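Local atomic coordinates of amino acid amide racemase (Ochrobactrum anthropi, PDB entry 6GIO), a protein that holds pyridoxal-5'-phosphate in its pocket and has the fold of the class-III aminotransferase family. Residues 170-175 against 212-217; 341-346 against 353-358. One frame throughout, in Å; residues are numbered along the deposited sequence.

Interaction 1 (170-175 against 212-217)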
loop_
_atom_site.group_PDB
_atom_site.type_symbol
_atom_site.label_atom_id
_atom_site.label_comp_id
_atom_site.label_asym_id
_atom_site.label_seq_id
_atom_site.Cartn_x
_atom_site.Cartn_y
_atom_site.Cartn_z
ATOM N N PRO C 170 -14.905 24.800 -8.444
ATOM C CA PRO C 170 -15.857 25.417 -9.354
ATOM C C PRO C 170 -16.376 24.453 -10.396
ATOM O O PRO C 170 -15.577 23.850 -11.137
ATOM C CB PRO C 170 -15.039 26.469 -10.092
ATOM C CG PRO C 170 -13.731 26.539 -9.437
ATOM C CD PRO C 170 -13.576 25.437 -8.474
ATOM N N ASP C 171 -17.695 24.358 -10.466
ATOM C CA ASP C 171 -18.376 23.319 -11.193
ATOM C C ASP C 171 -19.275 23.973 -12.266
ATOM O O ASP C 171 -20.323 24.507 -11.944
ATOM C CB ASP C 171 -19.215 22.550 -10.197
ATOM C CG ASP C 171 -20.049 21.464 -10.837
ATOM O OD1 ASP C 171 -20.102 21.345 -12.098
ATOM O OD2 ASP C 171 -20.649 20.725 -10.050
ATOM N N PRO C 172 -18.878 23.911 -13.546
ATOM C CA PRO C 172 -19.707 24.517 -14.585
ATOM C C PRO C 172 -21.166 24.005 -14.650
ATOM O O PRO C 172 -22.013 24.753 -15.063
ATOM C CB PRO C 172 -18.975 24.175 -15.883
ATOM C CG PRO C 172 -17.600 23.790 -15.479
ATOM C CD PRO C 172 -17.708 23.210 -14.105
ATOM N N PHE C 173 -21.451 22.775 -14.247
ATOM C CA PHE C 173 -22.800 22.212 -14.377
ATOM C C PHE C 173 -23.715 22.621 -13.216
ATOM O O PHE C 173 -24.897 22.787 -13.414
ATOM C CB PHE C 173 -22.731 20.686 -14.492
ATOM C CG PHE C 173 -24.059 20.027 -14.855
ATOM C CD1 PHE C 173 -24.617 20.206 -16.108
ATOM C CD2 PHE C 173 -24.721 19.207 -13.950
ATOM C CE1 PHE C 173 -25.801 19.581 -16.459
ATOM C CE2 PHE C 173 -25.908 18.576 -14.281
ATOM C CZ PHE C 173 -26.461 18.767 -15.551
ATOM N N ARG C 174 -23.162 22.790 -12.007
ATOM C CA ARG C 174 -23.906 23.319 -10.857
ATOM C C ARG C 174 -23.168 24.524 -10.338
ATOM O O ARG C 174 -22.529 24.450 -9.301
ATOM C CB ARG C 174 -24.057 22.266 -9.781
ATOM C CG ARG C 174 -24.846 21.067 -10.296
ATOM C CD ARG C 174 -25.355 20.178 -9.203
ATOM N NE ARG C 174 -26.291 19.188 -9.723
ATOM C CZ ARG C 174 -25.944 18.094 -10.399
ATOM N NH1 ARG C 174 -24.679 17.843 -10.674
ATOM N NH2 ARG C 174 -26.874 17.240 -10.827
ATOM N N PRO C 175 -23.241 25.654 -11.066
ATOM C CA PRO C 175 -22.256 26.748 -10.872
ATOM C C PRO C 175 -22.582 27.693 -9.714
ATOM O O PRO C 175 -22.775 28.899 -9.918
ATOM C CB PRO C 175 -22.299 27.466 -12.214
ATOM C CG PRO C 175 -23.721 27.367 -12.582
ATOM C CD PRO C 175 -24.169 25.981 -12.162
ATOM N N GLY C 212 -17.372 14.016 -8.833
ATOM C CA GLY C 212 -18.344 14.012 -9.935
ATOM C C GLY C 212 -17.802 14.174 -11.334
ATOM O O GLY C 212 -18.533 14.597 -12.226
ATOM N N LEU C 213 -16.540 13.810 -11.551
ATOM C CA LEU C 213 -15.867 13.995 -12.841
ATOM C C LEU C 213 -16.084 15.412 -13.394
ATOM O O LEU C 213 -16.527 15.637 -14.550
ATOM C CB LEU C 213 -16.295 12.888 -13.805
ATOM C CG LEU C 213 -15.659 11.538 -13.452
ATOM C CD1 LEU C 213 -16.509 10.361 -13.911
ATOM C CD2 LEU C 213 -14.251 11.456 -14.035
ATOM N N VAL C 214 -15.765 16.370 -12.534
ATOM C CA VAL C 214 -15.921 17.762 -12.843
ATOM C C VAL C 214 -14.680 18.348 -13.494
ATOM O O VAL C 214 -13.622 18.386 -12.883
ATOM C CB VAL C 214 -16.246 18.558 -11.551
ATOM C CG1 VAL C 214 -16.380 20.048 -11.841
ATOM C CG2 VAL C 214 -17.519 18.041 -10.928
ATOM N N VAL C 215 -14.806 18.819 -14.726
ATOM C CA VAL C 215 -13.727 19.542 -15.365
ATOM C C VAL C 215 -13.857 21.003 -14.971
ATOM O O VAL C 215 -14.901 21.638 -15.202
ATOM C CB VAL C 215 -13.778 19.477 -16.897
ATOM C CG1 VAL C 215 -12.580 20.224 -17.534
ATOM C CG2 VAL C 215 -13.789 18.034 -17.374
ATOM N N PRO C 216 -12.786 21.574 -14.404
ATOM C CA PRO C 216 -12.910 22.953 -14.007
ATOM C C PRO C 216 -13.128 23.888 -15.198
ATOM O O PRO C 216 -12.817 23.501 -16.334
ATOM C CB PRO C 216 -11.560 23.248 -13.337
ATOM C CG PRO C 216 -10.608 22.361 -14.056
ATOM C CD PRO C 216 -11.404 21.088 -14.293
ATOM N N PRO C 217 -13.624 25.122 -14.928
ATOM C CA PRO C 217 -13.677 26.187 -15.915
ATOM C C PRO C 217 -12.276 26.517 -16.384
ATOM O O PRO C 217 -11.360 26.504 -15.589
ATOM C CB PRO C 217 -14.228 27.398 -15.137
ATOM C CG PRO C 217 -14.650 26.891 -13.805
ATOM C CD PRO C 217 -13.893 25.628 -13.574
#
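P170 packs its ring against that of P217, with CB of P170 3.8 Å from CG of P217, while F220 of helix 220-229 also touches the P170 ring. P170 O faces CD of P217 at 3.5 Å and lies near V214 CG1 as well; this buried oxygen has no hydrogen-bonding partner in the model. At D171 the backbone meets V214, whose CG1, anti to the backbone N (chi1 178°), comes to 3.9 Å from D171 CA. The aspartate side chain passes V214 at about a right angle, with CB, CG and OD1 all near that one methyl group. D171 OD1 also accepts the backbone N-H of F173 (N to OD1 2.9 Å), approached from 43° above the carboxylate plane, which makes an Asx turn spanning 171-173; a longer, weak bond comes from R174 N. Both segments are loops that follow parallel strands of one mixed sheet, 164-167 and 199-204, as in the cofactor-binding domain of this family. The second loop enters the contact through a G1 beta bulge, in which L213 and V214 both face L208. P172, on the solvent side, lays the CD and CG edge of its ring against V215 O, CD at 3.4 Å, and CD also reaches V214 CG1 at 4.1 Å. F173 and R174 then turn from 212-217 toward strand 343-349 and its surroundings, F173 CE2 lying 3.6 Å above the plane of the R174 guanidinium, offset toward its rim.

Interaction 2 (341-346 against 353-358)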
loop_
_atom_site.group_PDB
_atom_site.type_symbol
_atom_site.label_atom_id
_atom_site.label_comp_id
_atom_site.label_asym_id
_atom_site.label_seq_id
_atom_site.Cartn_x
_atom_site.Cartn_y
_atom_site.Cartn_z
ATOM N N SER C 341 -34.222 11.984 -20.926
ATOM C CA SER C 341 -34.021 13.327 -20.382
ATOM C C SER C 341 -33.224 13.295 -19.046
ATOM O O SER C 341 -32.652 14.316 -18.645
ATOM C CB SER C 341 -35.351 14.084 -20.300
ATOM O OG SER C 341 -36.240 13.363 -19.492
ATOM N N ILE C 342 -33.132 12.117 -18.408
ATOM C CA ILE C 342 -32.317 11.954 -17.188
ATOM C C ILE C 342 -30.819 12.249 -17.417
ATOM O O ILE C 342 -30.112 12.562 -16.486
ATOM C CB ILE C 342 -32.481 10.548 -16.581
ATOM C CG1 ILE C 342 -31.853 10.465 -15.182
ATOM C CG2 ILE C 342 -31.877 9.486 -17.496
ATOM C CD1 ILE C 342 -32.151 9.151 -14.476
ATOM N N ILE C 343 -30.347 12.145 -18.651
ATOM C CA ILE C 343 -28.960 12.443 -18.958
ATOM C C ILE C 343 -28.776 13.968 -19.010
ATOM O O ILE C 343 -29.020 14.608 -20.025
ATOM C CB ILE C 343 -28.539 11.776 -20.281
ATOM C CG1 ILE C 343 -28.698 10.261 -20.168
ATOM C CG2 ILE C 343 -27.091 12.156 -20.652
ATOM C CD1 ILE C 343 -28.510 9.534 -21.483
ATOM N N GLY C 344 -28.404 14.555 -17.885
ATOM C CA GLY C 344 -28.255 16.014 -17.830
ATOM C C GLY C 344 -26.962 16.547 -18.413
ATOM O O GLY C 344 -26.926 17.682 -18.938
ATOM N N ASP C 345 -25.883 15.766 -18.315
ATOM C CA ASP C 345 -24.560 16.220 -18.796
ATOM C C ASP C 345 -23.713 14.992 -19.111
ATOM O O ASP C 345 -23.903 13.920 -18.530
ATOM C CB ASP C 345 -23.879 17.052 -17.705
ATOM C CG ASP C 345 -22.726 17.926 -18.217
ATOM O OD1 ASP C 345 -22.645 18.243 -19.421
ATOM O OD2 ASP C 345 -21.908 18.331 -17.367
ATOM N N VAL C 346 -22.796 15.163 -20.059
ATOM C CA VAL C 346 -21.771 14.204 -20.367
ATOM C C VAL C 346 -20.514 15.040 -20.369
ATOM O O VAL C 346 -20.407 15.983 -21.146
ATOM C CB VAL C 346 -21.986 13.523 -21.760
ATOM C CG1 VAL C 346 -20.824 12.576 -22.081
ATOM C CG2 VAL C 346 -23.314 12.765 -21.804
ATOM N N ILE C 353 -14.845 9.744 -18.457
ATOM C CA ILE C 353 -16.129 10.253 -18.848
ATOM C C ILE C 353 -17.146 10.074 -17.767
ATOM O O ILE C 353 -17.279 8.981 -17.221
ATOM C CB ILE C 353 -16.625 9.540 -20.152
ATOM C CG1 ILE C 353 -15.716 9.937 -21.306
ATOM C CG2 ILE C 353 -18.069 9.906 -20.468
ATOM C CD1 ILE C 353 -15.707 8.930 -22.451
ATOM N N GLY C 354 -17.880 11.155 -17.495
ATOM C CA GLY C 354 -18.977 11.133 -16.525
ATOM C C GLY C 354 -20.304 11.471 -17.163
ATOM O O GLY C 354 -20.370 12.349 -18.015
ATOM N N VAL C 355 -21.351 10.780 -16.733
ATOM C CA VAL C 355 -22.714 11.098 -17.137
ATOM C C VAL C 355 -23.590 11.487 -15.947
ATOM O O VAL C 355 -23.958 10.648 -15.135
ATOM C CB VAL C 355 -23.355 9.900 -17.887
ATOM C CG1 VAL C 355 -24.765 10.258 -18.360
ATOM C CG2 VAL C 355 -22.497 9.504 -19.077
ATOM N N ASP C 356 -23.962 12.767 -15.856
ATOM C CA ASP C 356 -24.662 13.294 -14.696
ATOM C C ASP C 356 -26.199 13.068 -14.805
ATOM O O ASP C 356 -26.860 13.623 -15.693
ATOM C CB ASP C 356 -24.331 14.780 -14.593
ATOM C CG ASP C 356 -24.713 15.350 -13.279
ATOM O OD1 ASP C 356 -25.862 15.105 -12.855
ATOM O OD2 ASP C 356 -23.840 15.982 -12.655
ATOM N N LEU C 357 -26.755 12.221 -13.954
ATOM C CA LEU C 357 -28.158 11.902 -14.003
ATOM C C LEU C 357 -28.957 12.890 -13.152
ATOM O O LEU C 357 -28.595 13.174 -12.003
ATOM C CB LEU C 357 -28.409 10.489 -13.480
ATOM C CG LEU C 357 -27.584 9.407 -14.139
ATOM C CD1 LEU C 357 -27.910 8.074 -13.546
ATOM C CD2 LEU C 357 -27.828 9.375 -15.640
ATOM N N VAL C 358 -30.022 13.427 -13.731
ATOM C CA VAL C 358 -30.824 14.462 -13.066
ATOM C C VAL C 358 -32.309 14.095 -13.057
ATOM O O VAL C 358 -32.823 13.579 -14.032
ATOM C CB VAL C 358 -30.659 15.816 -13.735
ATOM C CG1 VAL C 358 -29.211 16.318 -13.627
ATOM C CG2 VAL C 358 -31.103 15.775 -15.196
#
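I342 O takes two contacts in a closely packed part of the hairpin: V358 N donates to it at 2.9 Å in the carbonyl plane, and L357 CA lies 3.2 Å from the same oxygen in a C-H...O contact. The CG1 of I342, anti to the backbone N (chi1 -169°), lies against L357 CB at 3.8 Å. Next, G344 N binds D356 O at 2.8 Å, nearly in line with the carbonyl bond, and D356 N returns a bond to D345 O. G344 and D345 thus share one partner, D356, in a classic beta bulge, and V358 CG2 packs on G344 CA. On the face carrying I343, V346 and V355, I343 CG2 meets V355 CG1 at 3.8 Å; I343 also touches helix 318-339, and V355 strand 395-398. Side chains meet less closely at V346, whose CG1 lies beside I353 CG2 at 4.2 Å, although the backbones stay close, and at exposed S341 the carbonyl O brushes V358 CG2. On the other face the D345 and D356 side chains meet only at their CB atoms, their OD2 atoms 5.6 Å apart. R347 forms salt bridges with both carboxylates and R174 with that of D356, which would offset the neighbouring negative charges and favour both ionised forms.

How the interactions relate
Interaction 1 comes wholly before interaction 2 along the chain, and their centres lie 13 Å apart. The 170-175 and 212-217 loops extend from the sheet of strands 164-167 and 199-204, with the V214 side chain about 12 Å from a bound pyridoxal-5'-phosphate, whereas the 341-346 and 353-358 hairpin segments belong to the other mixed sheet, in which strand 343-349 is outermost within the chain. The two contacts meet directly: R174 NH1 forms a salt bridge with D356 OD2 (2.8 Å), and the F173 ring packs on the bulge, CE1 3.4 Å from D345 CB. R347, which pairs with the hairpin aspartates, also hydrogen-bonds G212 O. Polar and aromatic contacts thus join loops of one sheet to the edge of the other.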